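Local structure of N-acetylglucosamine-6-phosphate deacetylase (Mycobacterium smegmatis, 6FV4) at residues L345-R348 and Q349-N353; G122-R125 and Q126-G130; T205-T208 and Y209-R213; G389-V392 and V393-G396; M324-V327 and F328-A331. The protein probably catalyses, with the help of a divalent metal ion, the removal of the acetyl group from N-acetylglucosamine-6-phosphate in mycobacterial amino-sugar metabolism. The protein carries 1 engineered substitution. One frame throughout, in Å; residues are numbered along the deposited sequence.

Contact 1: residues L345-R348 and Q349-N353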
loop_
_atom_site.group_PDB
_atom_site.type_symbol
_atom_site.label_atom_id
_atom_site.label_comp_id
_atom_site.label_asym_id
_atom_site.label_seq_id
_atom_site.Cartn_x
_atom_site.Cartn_y
_atom_site.Cartn_z
ATOM N N LEU B 345 -17.921 1.384 3.727
ATOM C CA LEU B 345 -16.858 1.197 2.752
ATOM C C LEU B 345 -17.274 0.193 1.681
ATOM O O LEU B 345 -17.091 0.439 0.489
ATOM C CB LEU B 345 -15.585 0.737 3.452
ATOM C CG LEU B 345 -14.404 0.421 2.539
ATOM C CD1 LEU B 345 -13.961 1.663 1.796
ATOM C CD2 LEU B 345 -13.257 -0.192 3.365
ATOM N N ALA B 346 -17.849 -0.941 2.097
ATOM C CA ALA B 346 -18.214 -1.985 1.151
ATOM C C ALA B 346 -19.246 -1.484 0.144
ATOM O O ALA B 346 -19.196 -1.851 -1.035
ATOM C CB ALA B 346 -18.730 -3.208 1.912
ATOM N N VAL B 347 -20.161 -0.606 0.576
ATOM C CA VAL B 347 -21.141 -0.063 -0.364
ATOM C C VAL B 347 -20.456 0.807 -1.412
ATOM O O VAL B 347 -20.800 0.763 -2.601
ATOM C CB VAL B 347 -22.245 0.701 0.391
ATOM C CG1 VAL B 347 -23.012 1.605 -0.567
ATOM C CG2 VAL B 347 -23.191 -0.272 1.032
ATOM N N ARG B 348 -19.471 1.604 -1.005
ATOM C CA ARG B 348 -18.690 2.355 -1.988
ATOM C C ARG B 348 -17.978 1.415 -2.959
ATOM O O ARG B 348 -17.987 1.635 -4.175
ATOM C CB ARG B 348 -17.673 3.239 -1.277
ATOM C CG ARG B 348 -18.208 4.603 -0.862
ATOM C CD ARG B 348 -17.377 5.177 0.277
ATOM N NE ARG B 348 -17.467 6.640 0.346
ATOM C CZ ARG B 348 -18.380 7.313 1.040
ATOM N NH1 ARG B 348 -19.299 6.665 1.749
ATOM N NH2 ARG B 348 -18.374 8.639 1.034
ATOM N N GLN B 349 -17.351 0.359 -2.436
ATOM C CA GLN B 349 -16.541 -0.500 -3.294
ATOM C C GLN B 349 -17.384 -1.396 -4.193
ATOM O O GLN B 349 -16.915 -1.795 -5.268
ATOM C CB GLN B 349 -15.616 -1.358 -2.443
ATOM C CG GLN B 349 -14.572 -0.542 -1.709
ATOM C CD GLN B 349 -13.715 -1.399 -0.829
ATOM O OE1 GLN B 349 -14.145 -2.476 -0.404
ATOM N NE2 GLN B 349 -12.483 -0.945 -0.564
ATOM N N ALA B 350 -18.589 -1.776 -3.762
ATOM C CA ALA B 350 -19.395 -2.723 -4.524
ATOM C C ALA B 350 -20.475 -2.052 -5.359
ATOM O O ALA B 350 -21.078 -2.721 -6.210
ATOM C CB ALA B 350 -20.061 -3.740 -3.591
ATOM N N CYS B 351 -20.735 -0.759 -5.124
ATOM C CA CYS B 351 -21.849 -0.046 -5.738
ATOM C C CYS B 351 -21.413 1.267 -6.383
ATOM O O CYS B 351 -21.648 1.472 -7.581
ATOM C CB CYS B 351 -22.957 0.227 -4.708
ATOM S SG CYS B 351 -23.420 -1.186 -3.627
ATOM N N VAL B 352 -20.778 2.166 -5.638
ATOM C CA VAL B 352 -20.535 3.513 -6.166
ATOM C C VAL B 352 -19.266 3.578 -7.003
ATOM O O VAL B 352 -19.287 4.053 -8.146
ATOM C CB VAL B 352 -20.502 4.551 -5.029
ATOM C CG1 VAL B 352 -20.338 5.950 -5.629
ATOM C CG2 VAL B 352 -21.766 4.459 -4.193
ATOM N N ASN B 353 -18.147 3.125 -6.458
ATOM C CA ASN B 353 -16.875 3.218 -7.173
ATOM C C ASN B 353 -16.922 2.538 -8.528
ATOM O O ASN B 353 -16.410 3.120 -9.497
ATOM C CB ASN B 353 -15.739 2.623 -6.329
ATOM C CG ASN B 353 -15.592 3.316 -4.976
ATOM O OD1 ASN B 353 -16.164 4.372 -4.765
ATOM N ND2 ASN B 353 -14.818 2.717 -4.067
#

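Contact 2: residues G122-R125 and Q126-G130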
loop_
_atom_site.group_PDB
_atom_site.type_symbol
_atom_site.label_atom_id
_atom_site.label_comp_id
_atom_site.label_asym_id
_atom_site.label_seq_id
_atom_site.Cartn_x
_atom_site.Cartn_y
_atom_site.Cartn_z
ATOM N N GLY B 122 -23.387 -9.773 -30.790
ATOM C CA GLY B 122 -24.449 -10.433 -30.043
ATOM C C GLY B 122 -24.666 -9.875 -28.643
ATOM O O GLY B 122 -25.806 -9.792 -28.167
ATOM N N LEU B 123 -23.585 -9.514 -27.944
ATOM C CA LEU B 123 -23.784 -8.958 -26.607
ATOM C C LEU B 123 -24.362 -7.546 -26.679
ATOM O O LEU B 123 -25.124 -7.143 -25.791
ATOM C CB LEU B 123 -22.467 -8.960 -25.810
ATOM C CG LEU B 123 -21.962 -10.253 -25.166
ATOM C CD1 LEU B 123 -20.735 -9.974 -24.267
ATOM C CD2 LEU B 123 -23.058 -10.925 -24.347
ATOM N N ALA B 124 -24.015 -6.779 -27.718
ATOM C CA ALA B 124 -24.574 -5.432 -27.857
ATOM C C ALA B 124 -26.099 -5.469 -27.933
ATOM O O ALA B 124 -26.776 -4.566 -27.436
ATOM C CB ALA B 124 -24.002 -4.748 -29.101
ATOM N N ARG B 125 -26.657 -6.515 -28.541
ATOM C CA ARG B 125 -28.111 -6.651 -28.592
ATOM C C ARG B 125 -28.690 -6.888 -27.199
ATOM O O ARG B 125 -29.775 -6.388 -26.864
ATOM C CB ARG B 125 -28.487 -7.788 -29.550
ATOM C CG ARG B 125 -29.981 -8.051 -29.630
ATOM C CD ARG B 125 -30.315 -9.130 -30.676
ATOM N NE ARG B 125 -31.600 -9.733 -30.341
ATOM C CZ ARG B 125 -31.725 -10.830 -29.605
ATOM N NH1 ARG B 125 -30.636 -11.451 -29.163
ATOM N NH2 ARG B 125 -32.931 -11.312 -29.318
ATOM N N GLN B 126 -27.980 -7.636 -26.362
ATOM C CA GLN B 126 -28.470 -7.817 -24.999
ATOM C C GLN B 126 -28.244 -6.587 -24.125
ATOM O O GLN B 126 -29.016 -6.360 -23.187
ATOM C CB GLN B 126 -27.837 -9.061 -24.389
ATOM C CG GLN B 126 -28.529 -10.328 -24.887
ATOM C CD GLN B 126 -27.569 -11.448 -25.096
ATOM O OE1 GLN B 126 -26.422 -11.375 -24.661
ATOM N NE2 GLN B 126 -28.022 -12.507 -25.750
ATOM N N VAL B 127 -27.225 -5.775 -24.408
ATOM C CA VAL B 127 -27.161 -4.443 -23.798
ATOM C C VAL B 127 -28.412 -3.636 -24.147
ATOM O O VAL B 127 -29.078 -3.066 -23.269
ATOM C CB VAL B 127 -25.880 -3.708 -24.234
ATOM C CG1 VAL B 127 -25.802 -2.326 -23.554
ATOM C CG2 VAL B 127 -24.637 -4.530 -23.874
ATOM N N ARG B 128 -28.752 -3.575 -25.444
ATOM C CA ARG B 128 -29.927 -2.815 -25.869
ATOM C C ARG B 128 -31.208 -3.389 -25.283
ATOM O O ARG B 128 -32.133 -2.635 -24.961
ATOM C CB ARG B 128 -29.996 -2.756 -27.403
ATOM C CG ARG B 128 -28.999 -1.769 -27.999
ATOM C CD ARG B 128 -29.139 -1.607 -29.513
ATOM N NE ARG B 128 -28.755 -2.813 -30.240
ATOM C CZ ARG B 128 -27.523 -3.087 -30.650
ATOM N NH1 ARG B 128 -26.524 -2.251 -30.385
ATOM N NH2 ARG B 128 -27.287 -4.215 -31.305
ATOM N N ALA B 129 -31.270 -4.710 -25.091
ATOM C CA ALA B 129 -32.431 -5.315 -24.448
ATOM C C ALA B 129 -32.472 -5.080 -22.939
ATOM O O ALA B 129 -33.519 -5.295 -22.324
ATOM C CB ALA B 129 -32.464 -6.823 -24.718
ATOM N N GLY B 130 -31.379 -4.657 -22.320
ATOM C CA GLY B 130 -31.421 -4.384 -20.895
ATOM C C GLY B 130 -31.016 -5.525 -19.986
ATOM O O GLY B 130 -31.142 -5.392 -18.759
#

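Contact 3: residues T205-T208 and Y209-R213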
loop_
_atom_site.group_PDB
_atom_site.type_symbol
_atom_site.label_atom_id
_atom_site.label_comp_id
_atom_site.label_asym_id
_atom_site.label_seq_id
_atom_site.Cartn_x
_atom_site.Cartn_y
_atom_site.Cartn_z
ATOM N N THR B 205 -0.552 -8.276 -17.861
ATOM C CA THR B 205 0.581 -7.548 -18.390
ATOM C C THR B 205 1.826 -7.817 -17.557
ATOM O O THR B 205 1.754 -8.050 -16.350
ATOM C CB THR B 205 0.273 -6.047 -18.428
ATOM O OG1 THR B 205 1.446 -5.322 -18.809
ATOM C CG2 THR B 205 -0.213 -5.560 -17.069
ATOM N N GLU B 206 2.964 -7.801 -18.249
ATOM C CA GLU B 206 4.296 -7.814 -17.675
ATOM C C GLU B 206 4.942 -6.431 -17.730
ATOM O O GLU B 206 6.171 -6.325 -17.678
ATOM C CB GLU B 206 5.163 -8.846 -18.408
ATOM C CG GLU B 206 4.593 -10.270 -18.397
ATOM C CD GLU B 206 4.499 -10.848 -16.990
ATOM O OE1 GLU B 206 5.362 -10.511 -16.141
ATOM O OE2 GLU B 206 3.564 -11.640 -16.725
ATOM N N ALA B 207 4.132 -5.371 -17.841
ATOM C CA ALA B 207 4.656 -4.020 -17.962
ATOM C C ALA B 207 5.413 -3.608 -16.707
ATOM O O ALA B 207 5.101 -4.035 -15.595
ATOM C CB ALA B 207 3.526 -3.021 -18.199
ATOM N N THR B 208 6.399 -2.744 -16.893
ATOM C CA THR B 208 7.095 -2.184 -15.755
ATOM C C THR B 208 6.268 -1.050 -15.147
ATOM O O THR B 208 5.235 -0.624 -15.688
ATOM C CB THR B 208 8.481 -1.693 -16.167
ATOM O OG1 THR B 208 8.346 -0.562 -17.036
ATOM C CG2 THR B 208 9.257 -2.801 -16.900
ATOM N N TYR B 209 6.736 -0.574 -13.995
ATOM C CA TYR B 209 6.142 0.600 -13.363
ATOM C C TYR B 209 6.081 1.776 -14.332
ATOM O O TYR B 209 5.047 2.441 -14.451
ATOM C CB TYR B 209 6.945 0.979 -12.108
ATOM C CG TYR B 209 6.598 2.360 -11.569
ATOM C CD1 TYR B 209 5.521 2.543 -10.714
ATOM C CD2 TYR B 209 7.340 3.476 -11.929
ATOM C CE1 TYR B 209 5.194 3.811 -10.229
ATOM C CE2 TYR B 209 7.021 4.746 -11.447
ATOM C CZ TYR B 209 5.948 4.903 -10.606
ATOM O OH TYR B 209 5.627 6.155 -10.137
ATOM N N ASP B 210 7.186 2.041 -15.037
ATOM C CA ASP B 210 7.246 3.189 -15.940
ATOM C C ASP B 210 6.266 3.031 -17.098
ATOM O O ASP B 210 5.577 3.989 -17.481
ATOM C CB ASP B 210 8.658 3.360 -16.503
ATOM C CG ASP B 210 9.680 3.758 -15.454
ATOM O OD1 ASP B 210 9.319 4.428 -14.467
ATOM O OD2 ASP B 210 10.864 3.401 -15.640
ATOM N N GLN B 211 6.234 1.835 -17.702
ATOM C CA GLN B 211 5.309 1.562 -18.806
ATOM C C GLN B 211 3.852 1.687 -18.378
ATOM O O GLN B 211 2.999 2.082 -19.185
ATOM C CB GLN B 211 5.559 0.165 -19.366
ATOM C CG GLN B 211 6.880 0.047 -20.079
ATOM C CD GLN B 211 7.220 -1.375 -20.441
ATOM O OE1 GLN B 211 6.962 -2.307 -19.679
ATOM N NE2 GLN B 211 7.810 -1.552 -21.617
ATOM N N THR B 212 3.545 1.328 -17.127
ATOM C CA THR B 212 2.183 1.435 -16.620
ATOM C C THR B 212 1.820 2.889 -16.359
ATOM O O THR B 212 0.719 3.342 -16.709
ATOM C CB THR B 212 2.046 0.602 -15.346
ATOM O OG1 THR B 212 2.390 -0.756 -15.641
ATOM C CG2 THR B 212 0.640 0.664 -14.773
ATOM N N ARG B 213 2.742 3.636 -15.753
ATOM C CA ARG B 213 2.507 5.058 -15.536
ATOM C C ARG B 213 2.306 5.783 -16.866
ATOM O O ARG B 213 1.541 6.747 -16.930
ATOM C CB ARG B 213 3.671 5.649 -14.717
ATOM C CG ARG B 213 3.451 7.086 -14.292
ATOM C CD ARG B 213 4.739 7.757 -13.885
ATOM N NE ARG B 213 4.666 8.252 -12.517
ATOM C CZ ARG B 213 4.255 9.476 -12.196
ATOM N NH1 ARG B 213 3.892 10.314 -13.156
ATOM N NH2 ARG B 213 4.212 9.863 -10.922
HETATM O O HOH W 1 7.984 -4.797 -19.737
#

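Contact 4: residues G389-V392 and V393-G396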
loop_
_atom_site.group_PDB
_atom_site.type_symbol
_atom_site.label_atom_id
_atom_site.label_comp_id
_atom_site.label_asym_id
_atom_site.label_seq_id
_atom_site.Cartn_x
_atom_site.Cartn_y
_atom_site.Cartn_z
ATOM N N GLY B 389 -37.370 -0.702 -9.568
ATOM C CA GLY B 389 -38.591 -0.580 -8.794
ATOM C C GLY B 389 -39.400 -1.845 -8.608
ATOM O O GLY B 389 -40.457 -1.791 -7.966
ATOM N N GLU B 390 -38.950 -2.981 -9.130
ATOM C CA GLU B 390 -39.695 -4.226 -9.010
ATOM C C GLU B 390 -38.833 -5.288 -8.345
ATOM O O GLU B 390 -37.614 -5.312 -8.508
ATOM C CB GLU B 390 -40.173 -4.710 -10.373
ATOM C CG GLU B 390 -41.056 -3.676 -11.042
ATOM C CD GLU B 390 -41.475 -4.069 -12.428
ATOM O OE1 GLU B 390 -41.584 -5.287 -12.700
ATOM O OE2 GLU B 390 -41.707 -3.153 -13.248
ATOM N N TRP B 391 -39.475 -6.164 -7.586
ATOM C CA TRP B 391 -38.736 -7.219 -6.906
ATOM C C TRP B 391 -38.272 -8.253 -7.930
ATOM O O TRP B 391 -39.095 -8.931 -8.556
ATOM C CB TRP B 391 -39.604 -7.854 -5.825
ATOM C CG TRP B 391 -39.974 -6.899 -4.737
ATOM C CD1 TRP B 391 -41.213 -6.380 -4.472
ATOM C CD2 TRP B 391 -39.086 -6.337 -3.766
ATOM N NE1 TRP B 391 -41.150 -5.533 -3.387
ATOM C CE2 TRP B 391 -39.854 -5.491 -2.937
ATOM C CE3 TRP B 391 -37.716 -6.474 -3.511
ATOM C CZ2 TRP B 391 -39.296 -4.788 -1.876
ATOM C CZ3 TRP B 391 -37.161 -5.761 -2.456
ATOM C CH2 TRP B 391 -37.952 -4.930 -1.654
ATOM N N VAL B 392 -36.957 -8.337 -8.143
ATOM C CA VAL B 392 -36.372 -9.523 -8.769
ATOM C C VAL B 392 -36.512 -10.713 -7.832
ATOM O O VAL B 392 -37.086 -11.749 -8.190
ATOM C CB VAL B 392 -34.894 -9.277 -9.129
ATOM C CG1 VAL B 392 -34.236 -10.571 -9.614
ATOM C CG2 VAL B 392 -34.754 -8.187 -10.167
ATOM N N VAL B 393 -35.973 -10.566 -6.614
ATOM C CA VAL B 393 -36.161 -11.478 -5.488
ATOM C C VAL B 393 -36.960 -10.719 -4.435
ATOM O O VAL B 393 -36.471 -9.745 -3.854
ATOM C CB VAL B 393 -34.820 -11.967 -4.924
ATOM C CG1 VAL B 393 -35.001 -12.687 -3.575
ATOM C CG2 VAL B 393 -34.128 -12.878 -5.938
ATOM N N THR B 394 -38.202 -11.129 -4.225
ATOM C CA THR B 394 -39.054 -10.508 -3.224
ATOM C C THR B 394 -38.716 -11.071 -1.840
ATOM O O THR B 394 -38.278 -12.225 -1.731
ATOM C CB THR B 394 -40.524 -10.754 -3.572
ATOM O OG1 THR B 394 -41.377 -9.926 -2.771
ATOM C CG2 THR B 394 -40.895 -12.214 -3.376
ATOM N N PRO B 395 -38.858 -10.265 -0.778
ATOM C CA PRO B 395 -38.452 -10.724 0.563
ATOM C C PRO B 395 -39.089 -12.061 0.916
ATOM O O PRO B 395 -40.301 -12.252 0.769
ATOM C CB PRO B 395 -38.939 -9.598 1.490
ATOM C CG PRO B 395 -38.997 -8.389 0.628
ATOM C CD PRO B 395 -39.347 -8.870 -0.761
ATOM N N GLY B 396 -38.246 -13.008 1.356
ATOM C CA GLY B 396 -38.657 -14.366 1.640
ATOM C C GLY B 396 -38.363 -15.385 0.545
ATOM O O GLY B 396 -38.267 -16.584 0.846
HETATM O O HOH W 2 -39.113 -12.810 -6.262
#

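Contact 5: residues M324-V327 and F328-A331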
loop_
_atom_site.group_PDB
_atom_site.type_symbol
_atom_site.label_atom_id
_atom_site.label_comp_id
_atom_site.label_asym_id
_atom_site.label_seq_id
_atom_site.Cartn_x
_atom_site.Cartn_y
_atom_site.Cartn_z
ATOM N N MET B 324 -21.413 -11.167 -6.216
ATOM C CA MET B 324 -21.206 -9.896 -5.529
ATOM C C MET B 324 -21.639 -9.976 -4.076
ATOM O O MET B 324 -21.037 -9.317 -3.225
ATOM C CB MET B 324 -21.935 -8.760 -6.234
ATOM C CG MET B 324 -21.227 -8.252 -7.474
ATOM S SD MET B 324 -19.536 -7.644 -7.344
ATOM C CE MET B 324 -19.780 -5.912 -6.898
ATOM N N GLU B 325 -22.672 -10.777 -3.782
ATOM C CA GLU B 325 -23.084 -11.026 -2.405
ATOM C C GLU B 325 -21.935 -11.585 -1.564
ATOM O O GLU B 325 -21.753 -11.194 -0.405
ATOM C CB GLU B 325 -24.271 -11.997 -2.401
ATOM C CG GLU B 325 -24.603 -12.575 -1.040
ATOM C CD GLU B 325 -25.792 -13.499 -1.078
ATOM O OE1 GLU B 325 -26.255 -13.934 -0.008
ATOM O OE2 GLU B 325 -26.282 -13.779 -2.184
ATOM N N GLN B 326 -21.154 -12.514 -2.126
ATOM C CA GLN B 326 -20.058 -13.104 -1.361
ATOM C C GLN B 326 -18.905 -12.123 -1.192
ATOM O O GLN B 326 -18.323 -12.029 -0.105
ATOM C CB GLN B 326 -19.564 -14.390 -2.032
ATOM C CG GLN B 326 -20.510 -15.575 -1.876
ATOM C CD GLN B 326 -20.191 -16.709 -2.839
ATOM O OE1 GLN B 326 -20.705 -16.741 -3.953
ATOM N NE2 GLN B 326 -19.358 -17.655 -2.406
ATOM N N VAL B 327 -18.544 -11.388 -2.244
ATOM C CA VAL B 327 -17.407 -10.484 -2.101
ATOM C C VAL B 327 -17.759 -9.314 -1.186
ATOM O O VAL B 327 -16.911 -8.849 -0.407
ATOM C CB VAL B 327 -16.894 -10.001 -3.468
ATOM C CG1 VAL B 327 -16.544 -11.203 -4.360
ATOM C CG2 VAL B 327 -17.898 -9.105 -4.130
ATOM N N PHE B 328 -19.010 -8.837 -1.247
ATOM C CA PHE B 328 -19.467 -7.800 -0.323
ATOM C C PHE B 328 -19.296 -8.250 1.127
ATOM O O PHE B 328 -18.748 -7.516 1.961
ATOM C CB PHE B 328 -20.934 -7.462 -0.606
ATOM C CG PHE B 328 -21.492 -6.336 0.250
ATOM C CD1 PHE B 328 -21.310 -5.010 -0.114
ATOM C CD2 PHE B 328 -22.210 -6.610 1.405
ATOM C CE1 PHE B 328 -21.844 -3.965 0.665
ATOM C CE2 PHE B 328 -22.731 -5.577 2.190
ATOM C CZ PHE B 328 -22.544 -4.255 1.816
ATOM N N ARG B 329 -19.779 -9.451 1.441
ATOM C CA ARG B 329 -19.715 -9.964 2.805
ATOM C C ARG B 329 -18.271 -10.200 3.236
ATOM O O ARG B 329 -17.909 -9.919 4.383
ATOM C CB ARG B 329 -20.551 -11.243 2.890
ATOM C CG ARG B 329 -20.685 -11.886 4.250
ATOM C CD ARG B 329 -21.753 -13.003 4.235
ATOM N NE ARG B 329 -21.711 -13.836 3.029
ATOM C CZ ARG B 329 -22.682 -13.912 2.115
ATOM N NH1 ARG B 329 -23.802 -13.207 2.250
ATOM N NH2 ARG B 329 -22.533 -14.702 1.057
ATOM N N LEU B 330 -17.417 -10.684 2.321
ATOM C CA LEU B 330 -15.998 -10.835 2.645
ATOM C C LEU B 330 -15.307 -9.479 2.780
ATOM O O LEU B 330 -14.437 -9.297 3.642
ATOM C CB LEU B 330 -15.308 -11.698 1.584
ATOM C CG LEU B 330 -15.581 -13.201 1.703
ATOM C CD1 LEU B 330 -15.004 -14.001 0.534
ATOM C CD2 LEU B 330 -15.029 -13.716 3.067
ATOM N N ALA B 331 -15.679 -8.512 1.944
ATOM C CA ALA B 331 -15.148 -7.160 2.089
ATOM C C ALA B 331 -15.462 -6.583 3.469
ATOM O O ALA B 331 -14.592 -5.981 4.111
ATOM C CB ALA B 331 -15.712 -6.258 0.984
HETATM O O HOH W 3 -18.802 -14.410 1.682
#

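Contact 1: residues L345-R348 and Q349-N353
Gln-349 crosses Leu-345, the residue one turn before it in helix 339-357, at a slant. Its CB touches Leu-345 O at 3.7 Å. CG comes closer to the same oxygen, 3.5 Å from Leu-345 O. Beyond CG the chain runs straight (chi2 177°), and CD reaches Leu-345 CG and CD1. At the tip, NE2 packs 3.8 Å from Leu-345 CD1. The amide meets the leucine methyl by van der Waals contact alone. The polar needs of the buried amide are met by Tyr-266 OH at OE1 and, weakly, by Thr-270 OG1 at NE2.

The backbone hydrogen bonds change pattern here. Gln-349 N and Ala-350 N make ordinary i to i-4 bonds. Cys-351 N to Val-347 O is weak, and so is Val-352 N to the same oxygen. Asn-353 N then bonds to Arg-348 O at 2.7 Å, five residues back and in the carbonyl plane. This is a pi-type widening of the helix. Asn-353 ND2 bonds to Pro-275 O and Leu-278 O, while Arg-348 NE forms a salt bridge with Glu-276.

Ala-346 and Ala-350 pack on Phe-328 of helix 324-334. Val-347 and Cys-351 face strand 63-76, and Gln-349 lies against strand 278-281.

Contact 2: residues G122-R125 and Q126-G130
Leu-123 and Gln-126, Ala-124 and Arg-128 meet along the last turns of helix 113-129, which closes in a Schellman motif. The helix belongs to the beta-alpha-beta unit with strands 104-109 and 134-138.

The backbone bonds come first. Val-127 N donates to Leu-123 O at 2.9 Å, Arg-128 N to Ala-124 O, and Ala-129 N to Arg-125 O. Gly-130 ends the helix with positive phi (93°). Its N bonds to Val-127 O and, weakly, to Gln-126 O.

Packing contacts lie on the side facing the strands. Leu-123 and Val-127 both rest on Ile-135 of strand 134-138, and Val-127 CG2 is 3.3 Å from the backbone Leu-123 O. Gln-126 bends at chi2 (143°), and its OE1 comes 3.4 Å from Leu-123 CD2.

Polar groups follow. Gln-126 OE1 bonds to Thr-89, and NE2 bonds to Asp-86. Arg-125 also reaches Asp-86, through a salt bridge from NH1, so Asp-86 OD1 receives both Arg-125 NH1 and Gln-126 NE2.

Arg-128 folds back at chi3 (-68°) over the preceding turn. Its NH1 lies 3.8 Å from Ala-124 CB, and Ala-124 O sits 3.6 Å above the centre of the guanidinium plane.

Contact 3: residues T205-T208 and Y209-R213
Thr-208 is the N-cap of helix 209-217, and Gln-211 is its partner in the first turn. The backbone is extended at Ala-207 and Thr-208 and turns helical at Tyr-209. Just before, Thr-205 OG1 accepts from Ala-207 N, an ST turn. Thr-212 N then closes the first helical bond to Thr-208 O at 3.0 Å.

Thr-208 and Gln-211 form a capping box. Gln-211 N donates to Thr-208 OG1 at 3.3 Å, nearly straight at 171°. With chi1 at 68°, Thr-208 OG1 sits between its own N and carbonyl carbon, facing the first turn. In return Thr-208 N donates to Gln-211 OE1 at 2.9 Å, in the amide carbonyl plane and on a lone pair. Water 1 also donates to this OE1 and links it to Glu-206 O. Two donors therefore hold the amide oxygen.

Thr-208 O is gripped twice as well. Thr-212 OG1 donates to Thr-208 O at 2.8 Å, from the face of the carbonyl plane opposite to that used by Thr-212 N. The same OG1 touches Ala-207 CB at 3.6 Å.

Tyr-209 OH bonds to Glu-246, and Tyr-209 also packs on Ala-264 of the second subunit. Thr-212 rests on Pro-240, Ala-243 and Leu-244 at helix 240-246, while the segment 205-208 continues the loop that leaves strand 199-202.

Contact 4: residues G389-V392 and V393-G396
Trp-391 and Pro-395 make the close-packed part of this surface turn. Pro-395 CD sits over the centre of the six-membered ring, 3.9 Å from the Trp-391 ring centroid and only 8° off the ring normal. This is a CH-pi contact, and the two side chains cross at about a right angle. Trp-391 CG stands beside its own backbone N (chi1 -64°), which turns the indole face to the chain that follows. Thr-394 lies over the same face, nearer the five-membered ring. Its OG1 is 3.9 Å from Trp-391 CG, and its CB is 3.8 Å from Trp-391 CB. Val-393 O approaches the ring obliquely at 3.5 Å from Trp-391 CE3. Arg-57 of strand 57-58 touches Trp-391, Thr-394 and Pro-395.

The other side is looser and wetter. No direct hydrogen bond joins the two segments. Water 2 bridges them instead. It donates to Val-392 O at 3.0 Å and accepts from Thr-394 N at 2.8 Å. Val-392 CG1 and Val-393 CG2 are 4.3 Å apart, a light contact. Val-392 leans on Arg-97 and Val-393 on Ala-98, both of helix 86-98.

The chain turns a corner at Val-392. Val-392 and Val-393 both face Val-385 of the antiparallel strand 382-387, which is the pattern of a classic beta bulge.

Contact 5: residues M324-V327 and F328-A331
Glu-325 and Arg-329 lie side by side and point the same way, one turn apart on helix 324-334. Their charged planes are far from coplanar, at 72° to each other. Glu-325 OE1 and Arg-329 NH1 form a salt bridge whose hydrogen bond is weak, 3.4 Å long. The Glu-325 chain is extended, and its CG also lies 3.4 Å from Arg-329 NH1. Arg-329 bends at chi3, which brings its guanidinium back over the helix. Glu-325 O then sits 3.7 Å above the centre of that group. The carboxylate has stronger partners outside: OE2 bonds to His-99 ND1, and OE1 to Val-382 N. These probably fix the glutamate in place for the arginine.

Gln-326 crosses Arg-329 obliquely. Its amide plane is 26° from the guanidinium plane, and its CG lies 3.7 Å from Arg-329 NH2. The amide OE1 turns back to Thr-323 OG1. Water 3 accepts from Arg-329 NE and donates to Gln-326 O, joining side chain to backbone.

Phe-328 projects from the buried side of the helix. Its CB rests 3.2 Å from Met-324 O, and its ring meets Phe-68 with planes about 40° apart. Regular backbone bonds hold the turn, such as Ala-331 N to Val-327 O at 2.7 Å. The whole is an amphipathic helix with an i to i+4 Glu-Arg pair on its polar side.

Contacts 1 and 5 lie on consecutive helices, 339-357 and 324-334, and touch directly. Ala-346 CB packs 3.4 Å from Phe-328 CE1, and Met-324 CE is 3.5 Å from Ala-350 O. Contact 5 is nearer the metals: the Met-324 side chain is about 8 Å from that of His-72 and about 12 Å from the bound zinc ion. The Leu-123 side chain of contact 2 is also about 12 Å from the zinc ion. Contacts 2 and 5 lie on opposite sides of the chain's centre. In contact 3, the Ala-207 side chain is about 10 Å from that of His-204, a cadmium ligand. Contact 4 lies away from the metal sites. Its centre is 45 Å from that of contact 3, but its nearest atoms are about 9 Å from contact 5.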